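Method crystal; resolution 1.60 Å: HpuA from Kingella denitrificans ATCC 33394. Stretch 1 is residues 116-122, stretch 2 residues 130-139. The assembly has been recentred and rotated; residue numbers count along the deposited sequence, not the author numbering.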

# COMPACT_ATOMS: atom_id res chain seq x y z
N MET A 116 -6.56 14.17 3.32
CA MET A 116 -6.32 12.76 2.94
C MET A 116 -5.49 12.63 1.70
O MET A 116 -5.58 13.39 0.74
CB MET A 116 -7.66 12.06 2.76
CG MET A 116 -7.58 10.59 2.37
SD MET A 116 -9.24 9.97 2.17
CE MET A 116 -8.93 8.31 1.56
N ILE A 117 -4.66 11.59 1.67
CA ILE A 117 -4.04 11.18 0.41
C ILE A 117 -3.87 9.65 0.40
O ILE A 117 -3.78 9.00 1.47
CB ILE A 117 -2.68 11.85 0.27
CG1 ILE A 117 -2.22 11.80 -1.22
CG2 ILE A 117 -1.68 11.26 1.22
CD1 ILE A 117 -1.21 12.81 -1.63
N ALA A 118 -3.87 9.09 -0.82
CA ALA A 118 -3.66 7.67 -1.06
C ALA A 118 -2.85 7.49 -2.33
O ALA A 118 -2.60 8.44 -3.09
CB ALA A 118 -4.97 6.94 -1.13
N CYS A 119 -2.37 6.28 -2.57
CA CYS A 119 -1.57 6.03 -3.81
C CYS A 119 -2.35 6.35 -5.10
O CYS A 119 -3.55 6.06 -5.20
CB CYS A 119 -1.20 4.58 -3.95
SG CYS A 119 0.31 4.27 -4.98
N CYS A 120 -1.65 6.91 -6.09
CA CYS A 120 -2.24 7.04 -7.43
C CYS A 120 -2.15 5.72 -8.16
O CYS A 120 -1.19 5.45 -8.90
CB CYS A 120 -1.54 8.14 -8.25
SG CYS A 120 0.25 7.94 -8.49
N THR A 121 -3.14 4.87 -7.97
CA THR A 121 -3.02 3.53 -8.48
C THR A 121 -3.50 3.50 -9.95
O THR A 121 -3.09 2.61 -10.69
CB THR A 121 -3.70 2.48 -7.55
OG1 THR A 121 -5.12 2.69 -7.54
CG2 THR A 121 -3.11 2.56 -6.13
N ASN A 122 -4.31 4.47 -10.38
CA ASN A 122 -5.32 4.22 -11.43
C ASN A 122 -4.91 4.51 -12.86
O ASN A 122 -5.71 4.31 -13.78
CB ASN A 122 -6.58 5.02 -11.18
CG ASN A 122 -7.46 4.41 -10.12
OD1 ASN A 122 -7.00 3.60 -9.31
ND2 ASN A 122 -8.73 4.80 -10.12
N ALA A 130 5.61 0.12 -8.75
CA ALA A 130 5.22 0.11 -7.30
C ALA A 130 3.82 0.65 -7.08
O ALA A 130 3.19 0.35 -6.10
CB ALA A 130 6.20 0.91 -6.48
N LEU A 131 3.36 1.50 -8.02
CA LEU A 131 2.11 2.22 -7.85
C LEU A 131 0.92 1.41 -8.32
O LEU A 131 -0.20 1.78 -8.02
CB LEU A 131 2.13 3.50 -8.70
CG LEU A 131 3.19 4.58 -8.48
CD1 LEU A 131 3.08 5.54 -9.66
CD2 LEU A 131 2.94 5.29 -7.15
N ARG A 132 1.18 0.35 -9.08
CA ARG A 132 0.15 -0.40 -9.74
C ARG A 132 -0.49 -1.42 -8.81
O ARG A 132 -0.52 -2.63 -9.08
CB ARG A 132 0.75 -1.17 -10.92
CG ARG A 132 1.48 -0.38 -11.99
CD ARG A 132 1.99 -1.36 -13.07
NE ARG A 132 2.44 -0.69 -14.29
CZ ARG A 132 1.62 -0.13 -15.19
NH1 ARG A 132 0.30 -0.16 -15.03
NH2 ARG A 132 2.13 0.47 -16.27
N LEU A 133 -0.96 -0.95 -7.69
CA LEU A 133 -1.49 -1.85 -6.68
C LEU A 133 -2.88 -2.18 -7.13
O LEU A 133 -3.53 -1.30 -7.72
CB LEU A 133 -1.51 -1.13 -5.34
CG LEU A 133 -0.15 -0.65 -4.88
CD1 LEU A 133 -0.32 0.28 -3.68
CD2 LEU A 133 0.71 -1.79 -4.49
N LYS A 134 -3.28 -3.45 -6.97
CA LYS A 134 -4.65 -3.92 -7.27
C LYS A 134 -5.38 -4.48 -6.09
O LYS A 134 -6.59 -4.61 -6.12
CB LYS A 134 -4.64 -5.01 -8.37
CG LYS A 134 -3.86 -4.66 -9.61
CD LYS A 134 -4.51 -3.60 -10.50
CE LYS A 134 -3.68 -3.49 -11.79
NZ LYS A 134 -3.28 -2.10 -12.19
N SER A 135 -4.67 -4.81 -5.01
CA SER A 135 -5.29 -5.46 -3.86
C SER A 135 -5.05 -4.76 -2.50
O SER A 135 -5.35 -5.31 -1.44
CB SER A 135 -4.80 -6.89 -3.71
OG SER A 135 -5.14 -7.67 -4.87
N MET A 136 -4.58 -3.54 -2.56
CA MET A 136 -4.29 -2.75 -1.36
C MET A 136 -4.27 -1.29 -1.71
O MET A 136 -4.16 -0.92 -2.89
CB MET A 136 -2.96 -3.21 -0.69
CG MET A 136 -1.80 -3.02 -1.59
SD MET A 136 -0.24 -3.14 -0.68
CE MET A 136 -0.34 -1.68 0.30
N GLN A 137 -4.24 -0.45 -0.66
CA GLN A 137 -3.99 0.96 -0.76
C GLN A 137 -3.12 1.36 0.41
O GLN A 137 -3.09 0.66 1.43
CB GLN A 137 -5.29 1.79 -0.67
CG GLN A 137 -5.79 2.38 -1.97
CD GLN A 137 -4.93 3.48 -2.57
OE1 GLN A 137 -3.81 3.69 -2.18
NE2 GLN A 137 -5.45 4.12 -3.58
N PHE A 138 -2.41 2.46 0.25
CA PHE A 138 -1.71 3.08 1.39
C PHE A 138 -1.79 4.57 1.26
O PHE A 138 -2.01 5.10 0.17
CB PHE A 138 -0.26 2.55 1.56
CG PHE A 138 0.72 3.03 0.53
CD1 PHE A 138 0.76 2.50 -0.77
CD2 PHE A 138 1.63 4.02 0.84
CE1 PHE A 138 1.68 2.91 -1.70
CE2 PHE A 138 2.52 4.49 -0.12
CZ PHE A 138 2.55 3.94 -1.37
N GLY A 139 -1.61 5.25 2.39
CA GLY A 139 -1.79 6.68 2.43
C GLY A 139 -1.78 7.20 3.82
O GLY A 139 -1.14 6.64 4.73
O HOH W 1 -5.95 -0.31 -7.59
O HOH W 2 -3.16 -0.19 -10.22

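This is a short antiparallel strand contact in which the first stretch leaves its strand for a loop, and the side chain of Gln137, a small apolar cluster around Cys119 and two waters extend the contact beyond the single bridge. The strands 116-118 and 136-139 run in roughly opposite directions, with 136° between them. One beta bridge joins them, a non-hydrogen-bonded pair of Ala118 and Gly139, with the two CA atoms 4.1 Å apart.

Each CA of this pair makes a close CA-H...O contact. Gly139 CA lies 3.2 Å from Ile117 O, and Ala118 CA lies 3.3 Å from Phe138 O. The lack of a side chain at Gly139 matters here. An ideal CB on Gly139 would sit 2.1 Å from Ile117 O and 2.9 Å from Ala118 CA, and both are clashes.

Cys119 takes up the polar contacts where the first strand gives way to loop. Cys119 N donates to Phe138 O at 3.0 Å. The same Cys119 N makes a weak hydrogen bond to Gln137 OE1, also 3.0 Å. In return, Gln137 NE2 donates to Cys119 O at 3.2 Å, and the angle of 170° is nearly straight. The Gln137 amide thus engages both the N and the O of one residue. The CA-to-CB bond of Gln137 points sideways, but the end of the side chain comes nearer to the first stretch. Gln137 OE1 also accepts from Phe138 N at 3.1 Å, within its own strand.

The CA-to-CB bond of Cys119 points toward the second stretch, and its SG meets apolar groups. Cys119 SG is 3.6 Å from Leu131 CD2, 3.8 Å from Phe138 CE1 and 4.2 Å from Leu133 CD1. Cys119 SG approaches the Phe138 ring obliquely, 4.8 Å from the ring centroid. Cys120 points away at its CA-to-CB bond, yet Cys120 SG still reaches Leu131 CD1 at 3.9 Å. All five of these residues are buried.

Farther along, Thr121 packs against Leu131, Leu133 and Gln137. Thr121 CA makes a CA-H...O contact with Leu131 O at 3.4 Å. Thr121 CB lies 3.8 Å from Leu133 O, and Thr121 CG2 lies 3.8 Å from Gln137 NE2.

Two waters bridge Thr121 and Leu133. Water 1 donates to Thr121 OG1 at 3.1 Å and to Leu133 O at 2.6 Å. Water 2 donates to Thr121 O at 2.8 Å and to Leu133 O at 2.8 Å, and it accepts from Lys134 NZ at 2.7 Å. Leu133 O is therefore shared by both waters. Together the two stretches bury 495 Å², both sides summed.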